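Local atomic coordinates of peptide ABC transporter, peptide-binding protein (Thermus thermophilus, PDB entry 2D5W), a protein that binds oligopeptides, here held as a complex with a pentapeptide, and probably hands them to a membrane ABC transporter for uptake. Residues D181-N186 with N496-Q501; W296-A301 with N552-R557; Y563-Y568 with W593-Y598. One frame throughout, in Å; residues are numbered along the deposited sequence.

Contact 1: D181-N186 with N496-Q501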
loop_
_atom_site.group_PDB
_atom_site.type_symbol
_atom_site.label_atom_id
_atom_site.label_comp_id
_atom_site.label_asym_id
_atom_site.label_seq_id
_atom_site.Cartn_x
_atom_site.Cartn_y
_atom_site.Cartn_z
ATOM N N ASP A 181 27.126 -10.022 -5.797
ATOM C CA ASP A 181 26.684 -10.539 -4.504
ATOM C C ASP A 181 25.303 -10.027 -4.100
ATOM O O ASP A 181 25.020 -9.866 -2.914
ATOM C CB ASP A 181 27.703 -10.156 -3.427
ATOM C CG ASP A 181 29.113 -10.597 -3.774
ATOM O OD1 ASP A 181 30.043 -9.774 -3.635
ATOM O OD2 ASP A 181 29.292 -11.766 -4.179
ATOM N N ALA A 182 24.443 -9.787 -5.086
ATOM C CA ALA A 182 23.101 -9.272 -4.829
ATOM C C ALA A 182 22.309 -10.072 -3.799
ATOM O O ALA A 182 21.695 -9.496 -2.901
ATOM C CB ALA A 182 22.318 -9.188 -6.134
ATOM N N GLU A 183 22.314 -11.395 -3.925
ATOM C CA GLU A 183 21.572 -12.242 -2.997
ATOM C C GLU A 183 22.038 -12.066 -1.554
ATOM O O GLU A 183 21.225 -11.886 -0.642
ATOM C CB GLU A 183 21.711 -13.708 -3.410
ATOM C CG GLU A 183 21.066 -14.035 -4.747
ATOM C CD GLU A 183 21.957 -14.894 -5.628
ATOM O OE1 GLU A 183 22.477 -15.918 -5.137
ATOM O OE2 GLU A 183 22.132 -14.547 -6.816
ATOM N N LYS A 184 23.349 -12.117 -1.350
ATOM C CA LYS A 184 23.921 -11.967 -0.019
ATOM C C LYS A 184 23.692 -10.569 0.540
ATOM O O LYS A 184 23.424 -10.405 1.731
ATOM C CB LYS A 184 25.421 -12.282 -0.053
ATOM C CG LYS A 184 25.735 -13.772 -0.170
ATOM C CD LYS A 184 25.040 -14.406 -1.367
ATOM C CE LYS A 184 25.168 -15.922 -1.351
ATOM N NZ LYS A 184 24.388 -16.550 -2.456
ATOM N N LEU A 185 23.784 -9.562 -0.324
ATOM C CA LEU A 185 23.580 -8.183 0.104
ATOM C C LEU A 185 22.132 -7.973 0.544
ATOM O O LEU A 185 21.864 -7.312 1.551
ATOM C CB LEU A 185 23.929 -7.228 -1.037
ATOM C CG LEU A 185 23.885 -5.735 -0.710
ATOM C CD1 LEU A 185 24.812 -5.413 0.460
ATOM C CD2 LEU A 185 24.296 -4.953 -1.943
ATOM N N ASN A 186 21.198 -8.544 -0.211
ATOM C CA ASN A 186 19.783 -8.431 0.125
ATOM C C ASN A 186 19.531 -9.078 1.487
ATOM O O ASN A 186 18.817 -8.526 2.324
ATOM C CB ASN A 186 18.934 -9.103 -0.959
ATOM C CG ASN A 186 17.448 -9.061 -0.648
ATOM O OD1 ASN A 186 16.859 -10.068 -0.254
ATOM N ND2 ASN A 186 16.838 -7.892 -0.815
ATOM N N ASN A 496 18.674 -5.442 -10.098
ATOM C CA ASN A 496 18.541 -4.091 -9.558
ATOM C C ASN A 496 18.392 -4.132 -8.034
ATOM O O ASN A 496 17.866 -3.203 -7.418
ATOM C CB ASN A 496 17.363 -3.350 -10.211
ATOM C CG ASN A 496 16.033 -3.672 -9.572
ATOM O OD1 ASN A 496 15.836 -4.759 -9.031
ATOM N ND2 ASN A 496 15.100 -2.731 -9.651
ATOM N N ASN A 497 18.875 -5.217 -7.438
ATOM C CA ASN A 497 18.832 -5.399 -5.994
ATOM C C ASN A 497 17.420 -5.436 -5.423
ATOM O O ASN A 497 17.168 -4.977 -4.310
ATOM C CB ASN A 497 19.674 -4.317 -5.315
ATOM C CG ASN A 497 21.098 -4.293 -5.838
ATOM O OD1 ASN A 497 21.486 -3.387 -6.573
ATOM N ND2 ASN A 497 21.875 -5.306 -5.476
ATOM N N TYR A 498 16.506 -5.996 -6.208
ATOM C CA TYR A 498 15.111 -6.169 -5.816
ATOM C C TYR A 498 14.389 -4.885 -5.432
ATOM O O TYR A 498 13.619 -4.858 -4.465
ATOM C CB TYR A 498 15.025 -7.184 -4.671
ATOM C CG TYR A 498 15.749 -8.477 -4.967
ATOM C CD1 TYR A 498 17.050 -8.689 -4.512
ATOM C CD2 TYR A 498 15.140 -9.482 -5.714
ATOM C CE1 TYR A 498 17.727 -9.875 -4.794
ATOM C CE2 TYR A 498 15.809 -10.672 -6.004
ATOM C CZ TYR A 498 17.098 -10.859 -5.539
ATOM O OH TYR A 498 17.758 -12.035 -5.822
ATOM N N GLN A 499 14.615 -3.830 -6.209
ATOM C CA GLN A 499 13.982 -2.541 -5.954
ATOM C C GLN A 499 12.765 -2.312 -6.848
ATOM O O GLN A 499 12.694 -2.829 -7.967
ATOM C CB GLN A 499 14.992 -1.412 -6.188
ATOM C CG GLN A 499 16.249 -1.520 -5.339
ATOM C CD GLN A 499 17.308 -0.485 -5.691
ATOM O OE1 GLN A 499 17.360 0.021 -6.816
ATOM N NE2 GLN A 499 18.177 -0.185 -4.734
ATOM N N GLY A 500 11.804 -1.541 -6.352
ATOM C CA GLY A 500 10.630 -1.235 -7.151
ATOM C C GLY A 500 9.387 -2.065 -6.901
ATOM O O GLY A 500 9.425 -3.080 -6.204
ATOM N N GLN A 501 8.285 -1.627 -7.505
ATOM C CA GLN A 501 6.996 -2.288 -7.351
ATOM C C GLN A 501 6.325 -2.751 -8.644
ATOM O O GLN A 501 5.146 -3.099 -8.629
ATOM C CB GLN A 501 6.035 -1.376 -6.580
ATOM C CG GLN A 501 6.460 -1.094 -5.149
ATOM C CD GLN A 501 5.478 -0.191 -4.430
ATOM O OE1 GLN A 501 5.381 0.997 -4.728
ATOM N NE2 GLN A 501 4.734 -0.758 -3.492
HETATM O O HOH W 1 20.679 -7.089 -3.630
HETATM O O HOH W 2 18.659 -5.861 -2.105
#
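Two first torsions bring Asn186 and Tyr498 together: Asn186 turns CG anti to its own backbone N (chi1 178°), while Tyr498 sets its ring carbon CG anti to the carbonyl carbon (chi1 -51°). The two side chains cross at about a right angle, with Asn186 ND2 3.8 Å from Tyr498 CD1. At the far end of the ring the Tyr498 hydroxyl OH lies 4.0 Å from Glu183 CG. No direct hydrogen bond joins the segments; water does that work. One molecule donates to Ala182 O at 2.7 Å and accepts from Asn497 ND2 at 2.8 Å, and a second joins Asn186 ND2 to Asn497 O. Asn497 ND2 also donates to Pro178 O, so this nitrogen has two acceptors. In this periplasmic-binding-protein fold the first turn of helix 182-194 thus meets a loop whose Asn497 and Tyr498 both take left-handed helical backbone angles. Asn496 holds that loop as an Asx motif, its OD1 accepting from Gln499 N at 3.2 Å while its ND2 donates to Gln499 O. An alanine in place of Tyr498 would probably open a gap beside the amide of Asn186 and leave Arg454 without the ring of its cation-pi contact. Further along, Gln501 NE2 hydrogen-bonds the backbone of the bound peptide.

Contact 2: W296-A301 with N552-R557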
loop_
_atom_site.group_PDB
_atom_site.type_symbol
_atom_site.label_atom_id
_atom_site.label_comp_id
_atom_site.label_asym_id
_atom_site.label_seq_id
_atom_site.Cartn_x
_atom_site.Cartn_y
_atom_site.Cartn_z
ATOM N N TRP A 296 -20.265 3.071 7.579
ATOM C CA TRP A 296 -19.895 4.059 6.570
ATOM C C TRP A 296 -19.130 3.415 5.426
ATOM O O TRP A 296 -18.458 2.404 5.617
ATOM C CB TRP A 296 -18.985 5.132 7.172
ATOM C CG TRP A 296 -19.494 5.773 8.413
ATOM C CD1 TRP A 296 -19.179 5.446 9.700
ATOM C CD2 TRP A 296 -20.393 6.880 8.487
ATOM N NE1 TRP A 296 -19.825 6.289 10.576
ATOM C CE2 TRP A 296 -20.577 7.178 9.855
ATOM C CE3 TRP A 296 -21.062 7.653 7.528
ATOM C CZ2 TRP A 296 -21.405 8.221 10.289
ATOM C CZ3 TRP A 296 -21.883 8.688 7.959
ATOM C CH2 TRP A 296 -22.046 8.962 9.329
ATOM N N PHE A 297 -19.225 4.015 4.244
ATOM C CA PHE A 297 -18.502 3.535 3.071
ATOM C C PHE A 297 -17.683 4.714 2.569
ATOM O O PHE A 297 -18.234 5.748 2.192
ATOM C CB PHE A 297 -19.482 3.058 1.999
ATOM C CG PHE A 297 -20.224 1.812 2.380
ATOM C CD1 PHE A 297 -19.723 0.558 2.051
ATOM C CD2 PHE A 297 -21.414 1.891 3.094
ATOM C CE1 PHE A 297 -20.397 -0.600 2.427
ATOM C CE2 PHE A 297 -22.098 0.737 3.477
ATOM C CZ PHE A 297 -21.588 -0.509 3.142
ATOM N N VAL A 298 -16.364 4.558 2.572
ATOM C CA VAL A 298 -15.476 5.634 2.158
ATOM C C VAL A 298 -14.719 5.329 0.876
ATOM O O VAL A 298 -13.920 4.401 0.822
ATOM C CB VAL A 298 -14.446 5.944 3.272
ATOM C CG1 VAL A 298 -13.531 7.085 2.844
ATOM C CG2 VAL A 298 -15.170 6.297 4.563
ATOM N N PRO A 299 -14.977 6.108 -0.186
ATOM C CA PRO A 299 -14.272 5.868 -1.445
ATOM C C PRO A 299 -12.799 6.235 -1.292
ATOM O O PRO A 299 -12.450 7.135 -0.532
ATOM C CB PRO A 299 -14.997 6.786 -2.425
ATOM C CG PRO A 299 -16.388 6.806 -1.885
ATOM C CD PRO A 299 -16.143 6.981 -0.403
ATOM N N GLY A 300 -11.942 5.522 -2.008
ATOM C CA GLY A 300 -10.521 5.800 -1.940
ATOM C C GLY A 300 -9.849 5.293 -3.195
ATOM O O GLY A 300 -10.516 4.804 -4.105
ATOM N N ALA A 301 -8.532 5.415 -3.257
ATOM C CA ALA A 301 -7.784 4.941 -4.412
ATOM C C ALA A 301 -7.396 3.506 -4.084
ATOM O O ALA A 301 -6.256 3.217 -3.729
ATOM C CB ALA A 301 -6.549 5.805 -4.623
ATOM N N ASN A 552 -14.009 1.535 1.169
ATOM C CA ASN A 552 -13.853 0.797 2.418
ATOM C C ASN A 552 -15.035 0.967 3.356
ATOM O O ASN A 552 -15.478 2.086 3.615
ATOM C CB ASN A 552 -12.607 1.251 3.190
ATOM C CG ASN A 552 -11.306 0.872 2.509
ATOM O OD1 ASN A 552 -11.193 -0.189 1.899
ATOM N ND2 ASN A 552 -10.302 1.732 2.640
ATOM N N PRO A 553 -15.573 -0.148 3.868
ATOM C CA PRO A 553 -16.699 -0.029 4.794
ATOM C C PRO A 553 -16.116 0.069 6.204
ATOM O O PRO A 553 -15.148 -0.622 6.532
ATOM C CB PRO A 553 -17.462 -1.329 4.575
ATOM C CG PRO A 553 -16.365 -2.307 4.297
ATOM C CD PRO A 553 -15.416 -1.537 3.396
ATOM N N TYR A 554 -16.677 0.952 7.021
ATOM C CA TYR A 554 -16.231 1.109 8.399
ATOM C C TYR A 554 -17.408 0.927 9.339
ATOM O O TYR A 554 -18.485 1.479 9.106
ATOM C CB TYR A 554 -15.610 2.490 8.626
ATOM C CG TYR A 554 -14.286 2.674 7.930
ATOM C CD1 TYR A 554 -14.196 3.389 6.740
ATOM C CD2 TYR A 554 -13.127 2.100 8.448
ATOM C CE1 TYR A 554 -12.980 3.528 6.080
ATOM C CE2 TYR A 554 -11.911 2.232 7.796
ATOM C CZ TYR A 554 -11.845 2.944 6.616
ATOM O OH TYR A 554 -10.640 3.072 5.968
ATOM N N VAL A 555 -17.208 0.128 10.381
ATOM C CA VAL A 555 -18.240 -0.112 11.385
ATOM C C VAL A 555 -17.665 0.506 12.648
ATOM O O VAL A 555 -16.599 0.101 13.119
ATOM C CB VAL A 555 -18.497 -1.616 11.581
ATOM C CG1 VAL A 555 -19.634 -1.824 12.580
ATOM C CG2 VAL A 555 -18.851 -2.250 10.243
ATOM N N VAL A 556 -18.374 1.490 13.192
ATOM C CA VAL A 556 -17.891 2.227 14.350
ATOM C C VAL A 556 -18.908 2.272 15.481
ATOM O O VAL A 556 -20.053 2.675 15.280
ATOM C CB VAL A 556 -17.534 3.672 13.923
ATOM C CG1 VAL A 556 -16.939 4.441 15.089
ATOM C CG2 VAL A 556 -16.567 3.639 12.746
ATOM N N ARG A 557 -18.487 1.872 16.676
ATOM C CA ARG A 557 -19.389 1.874 17.819
ATOM C C ARG A 557 -19.846 3.283 18.156
ATOM O O ARG A 557 -19.059 4.232 18.123
ATOM C CB ARG A 557 -18.715 1.272 19.052
ATOM C CG ARG A 557 -19.700 0.989 20.185
ATOM C CD ARG A 557 -19.010 0.685 21.502
ATOM N NE ARG A 557 -18.060 -0.422 21.411
ATOM C CZ ARG A 557 -18.393 -1.704 21.297
ATOM N NH1 ARG A 557 -19.668 -2.073 21.255
ATOM N NH2 ARG A 557 -17.444 -2.627 21.237
#
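Phe297 brings CD1 and CE1 of its ring obliquely up to Pro553, with CE1 3.7 Å from Pro553 CB. The ring of Phe277 meets Phe297 as well. The backbones form an antiparallel ladder in which Trp296 pairs with Tyr554 and Val298 with Asn552 as hydrogen-bonded pairs, and Phe297 with Pro553 as the non-hydrogen-bonded pair between them. A proline costs the ladder nothing at that position, since the missing N-H would not be directed at the partner strand. Trp296 O takes two contacts, the N-H of Tyr554 at 2.7 Å and the CA-H of Pro553, whose CA stands 3.1 Å away. Asn552 O is shared in the same manner by Val298 N at 2.8 Å and Phe297 CA. These two strands, 293-308 and 544-557, belong to a mixed sheet of the periplasmic-binding-protein fold, and their short segments run at 147° to each other. On the sheet face that carries Trp296, Val298 and Tyr554, Val298 turns CG1 anti to its backbone N (chi1 -179°), and the other methyl, CG2, lies at the edge of the tyrosine ring, 3.8 Å from Tyr554 CD1. The indole edge of Trp296 comes more loosely to Val556, CD1 to CG2 4.4 Å. Asn552, whose side chain starts from the same face, makes a weak hydrogen bond through OD1 with a basic side chain of the bound peptide.

Contact 3: Y563-Y568 with W593-Y598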
loop_
_atom_site.group_PDB
_atom_site.type_symbol
_atom_site.label_atom_id
_atom_site.label_comp_id
_atom_site.label_asym_id
_atom_site.label_seq_id
_atom_site.Cartn_x
_atom_site.Cartn_y
_atom_site.Cartn_z
ATOM N N TYR A 563 -12.630 8.831 14.956
ATOM C CA TYR A 563 -12.119 7.656 14.246
ATOM C C TYR A 563 -12.759 7.855 12.874
ATOM O O TYR A 563 -13.799 7.268 12.563
ATOM C CB TYR A 563 -12.635 6.364 14.885
ATOM C CG TYR A 563 -12.005 5.114 14.308
ATOM C CD1 TYR A 563 -10.814 4.609 14.828
ATOM C CD2 TYR A 563 -12.572 4.465 13.212
ATOM C CE1 TYR A 563 -10.200 3.486 14.270
ATOM C CE2 TYR A 563 -11.968 3.344 12.644
ATOM C CZ TYR A 563 -10.783 2.862 13.176
ATOM O OH TYR A 563 -10.175 1.766 12.610
ATOM N N VAL A 564 -12.126 8.700 12.068
ATOM C CA VAL A 564 -12.638 9.079 10.760
ATOM C C VAL A 564 -11.612 8.907 9.654
ATOM O O VAL A 564 -10.422 9.157 9.850
ATOM C CB VAL A 564 -13.098 10.558 10.806
ATOM C CG1 VAL A 564 -13.517 11.044 9.425
ATOM C CG2 VAL A 564 -14.237 10.700 11.804
ATOM N N ALA A 565 -12.089 8.487 8.487
ATOM C CA ALA A 565 -11.235 8.284 7.330
ATOM C C ALA A 565 -11.817 9.014 6.124
ATOM O O ALA A 565 -13.007 9.330 6.087
ATOM C CB ALA A 565 -11.113 6.791 7.026
ATOM N N SER A 566 -10.964 9.291 5.147
ATOM C CA SER A 566 -11.387 9.947 3.919
ATOM C C SER A 566 -10.603 9.273 2.803
ATOM O O SER A 566 -9.809 8.373 3.059
ATOM C CB SER A 566 -11.069 11.443 3.957
ATOM O OG SER A 566 -9.671 11.659 3.942
ATOM N N ALA A 567 -10.819 9.708 1.569
ATOM C CA ALA A 567 -10.123 9.110 0.436
ATOM C C ALA A 567 -8.608 9.061 0.617
ATOM O O ALA A 567 -7.967 8.070 0.264
ATOM C CB ALA A 567 -10.467 9.864 -0.840
ATOM N N TYR A 568 -8.039 10.122 1.181
ATOM C CA TYR A 568 -6.597 10.186 1.363
ATOM C C TYR A 568 -6.108 10.551 2.766
ATOM O O TYR A 568 -4.957 10.952 2.933
ATOM C CB TYR A 568 -5.996 11.152 0.336
ATOM C CG TYR A 568 -6.147 10.688 -1.098
ATOM C CD1 TYR A 568 -7.034 11.317 -1.969
ATOM C CD2 TYR A 568 -5.378 9.632 -1.590
ATOM C CE1 TYR A 568 -7.148 10.911 -3.300
ATOM C CE2 TYR A 568 -5.483 9.216 -2.919
ATOM C CZ TYR A 568 -6.367 9.864 -3.767
ATOM O OH TYR A 568 -6.453 9.486 -5.090
ATOM N N TRP A 593 -14.127 15.789 14.174
ATOM C CA TRP A 593 -14.354 15.367 12.799
ATOM C C TRP A 593 -15.656 14.587 12.705
ATOM O O TRP A 593 -16.086 13.977 13.681
ATOM C CB TRP A 593 -13.203 14.472 12.319
ATOM C CG TRP A 593 -11.853 15.092 12.474
ATOM C CD1 TRP A 593 -11.053 15.054 13.579
ATOM C CD2 TRP A 593 -11.172 15.907 11.512
ATOM N NE1 TRP A 593 -9.918 15.800 13.367
ATOM C CE2 TRP A 593 -9.966 16.335 12.107
ATOM C CE3 TRP A 593 -11.467 16.321 10.206
ATOM C CZ2 TRP A 593 -9.051 17.159 11.441
ATOM C CZ3 TRP A 593 -10.558 17.140 9.544
ATOM C CH2 TRP A 593 -9.366 17.549 10.163
ATOM N N ASP A 594 -16.294 14.624 11.541
ATOM C CA ASP A 594 -17.518 13.865 11.329
ATOM C C ASP A 594 -17.352 13.088 10.036
ATOM O O ASP A 594 -17.018 13.654 8.994
ATOM C CB ASP A 594 -18.752 14.757 11.224
ATOM C CG ASP A 594 -20.033 13.943 11.137
ATOM O OD1 ASP A 594 -20.466 13.397 12.177
ATOM O OD2 ASP A 594 -20.594 13.823 10.029
ATOM N N GLN A 595 -17.609 11.791 10.110
ATOM C CA GLN A 595 -17.450 10.901 8.972
ATOM C C GLN A 595 -18.352 11.154 7.764
ATOM O O GLN A 595 -17.947 10.924 6.628
ATOM C CB GLN A 595 -17.634 9.455 9.440
ATOM C CG GLN A 595 -17.367 8.428 8.367
ATOM C CD GLN A 595 -15.928 8.447 7.904
ATOM O OE1 GLN A 595 -15.040 7.903 8.564
ATOM N NE2 GLN A 595 -15.685 9.091 6.774
ATOM N N ALA A 596 -19.566 11.631 8.009
ATOM C CA ALA A 596 -20.534 11.860 6.939
ATOM C C ALA A 596 -20.030 12.535 5.663
ATOM O O ALA A 596 -20.185 11.991 4.567
ATOM C CB ALA A 596 -21.730 12.631 7.488
ATOM N N LYS A 597 -19.421 13.706 5.801
ATOM C CA LYS A 597 -18.948 14.460 4.641
ATOM C C LYS A 597 -17.874 13.792 3.784
ATOM O O LYS A 597 -17.650 14.202 2.645
ATOM C CB LYS A 597 -18.452 15.839 5.081
ATOM C CG LYS A 597 -17.188 15.809 5.922
ATOM C CD LYS A 597 -16.758 17.211 6.332
ATOM C CE LYS A 597 -17.733 17.824 7.324
ATOM N NZ LYS A 597 -17.801 17.037 8.589
ATOM N N TYR A 598 -17.218 12.765 4.315
ATOM C CA TYR A 598 -16.167 12.077 3.569
ATOM C C TYR A 598 -16.621 10.717 3.051
ATOM O O TYR A 598 -15.892 10.054 2.315
ATOM C CB TYR A 598 -14.941 11.868 4.457
ATOM C CG TYR A 598 -14.513 13.094 5.221
ATOM C CD1 TYR A 598 -13.948 14.190 4.568
ATOM C CD2 TYR A 598 -14.687 13.166 6.601
ATOM C CE1 TYR A 598 -13.569 15.328 5.276
ATOM C CE2 TYR A 598 -14.315 14.294 7.315
ATOM C CZ TYR A 598 -13.758 15.372 6.650
ATOM O OH TYR A 598 -13.408 16.489 7.371
HETATM O O HOH W 3 -15.858 6.553 10.873
HETATM O O HOH W 4 -13.471 10.985 1.108
#
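Gln595 OE1 is gripped by two donors, Ala565 N at 3.0 Å and a water at 2.8 Å that also donates to Tyr563 O. The other arm of the same amide, Gln595 NE2, donates to Ala565 O at 2.8 Å. That bond is nearly straight, 170° at the hydrogen, and lies in both the carbonyl plane and the amide plane, so the two bonds to one residue fix the rotation of the amide group. The side chain reaches Ala565 through a bend at chi2 (64°), which swings CD away from an extended course. Val564 and Gln595 run side by side, their side chains pointing opposite ways. Val564 CG1 meets both Gln595 OE1 and the ring of Tyr598, at 3.7 Å from CD2, while Val564 CG2 rests on Trp593 CB. Ser566 CB adds a contact to Tyr598, 3.9 Å from the tyrosine CB. Over the centre of one face of the Tyr598 ring stands Lys597 CG, and the hydroxyl of Tyr598 hydrogen-bonds Asp50 OD2. A second water bridges Ala567 N and Tyr598 O at the other end of the contact. Gln595 also packs on Trp296 and Val298 of strand 293-308, while Ala565 packs on Tyr554 of strand 544-557. A side-chain amide that pairs with both the N-H and the C=O of one extended residue resembles the two-bond pairing of a residue in an antiparallel hydrogen-bonded pair, here joining two segments that are not themselves strands.

How the contacts relate
From the N terminus, the first of these segments to appear is the start of helix 182-194, which waits for residues 496-501 to close contact 1, joining that helix to the loop between strand 463-469 and helix 509-518. Before that happens the chain passes strand 293-308, which finds its partner in 552-557 to make contact 2. The two long loops therefore cross, each over 250 residues or more. Contact 3 follows in series, closing a short loop of 24 residues after strand 560-561. Contacts 2 and 3 sit side by side, centres about 8 Å apart, so the C-terminal loops pack against the paired strands 293-308 and 544-557. Contact 1 lies on the opposite side of the chain's centre, about 37 Å from contact 2 between centres.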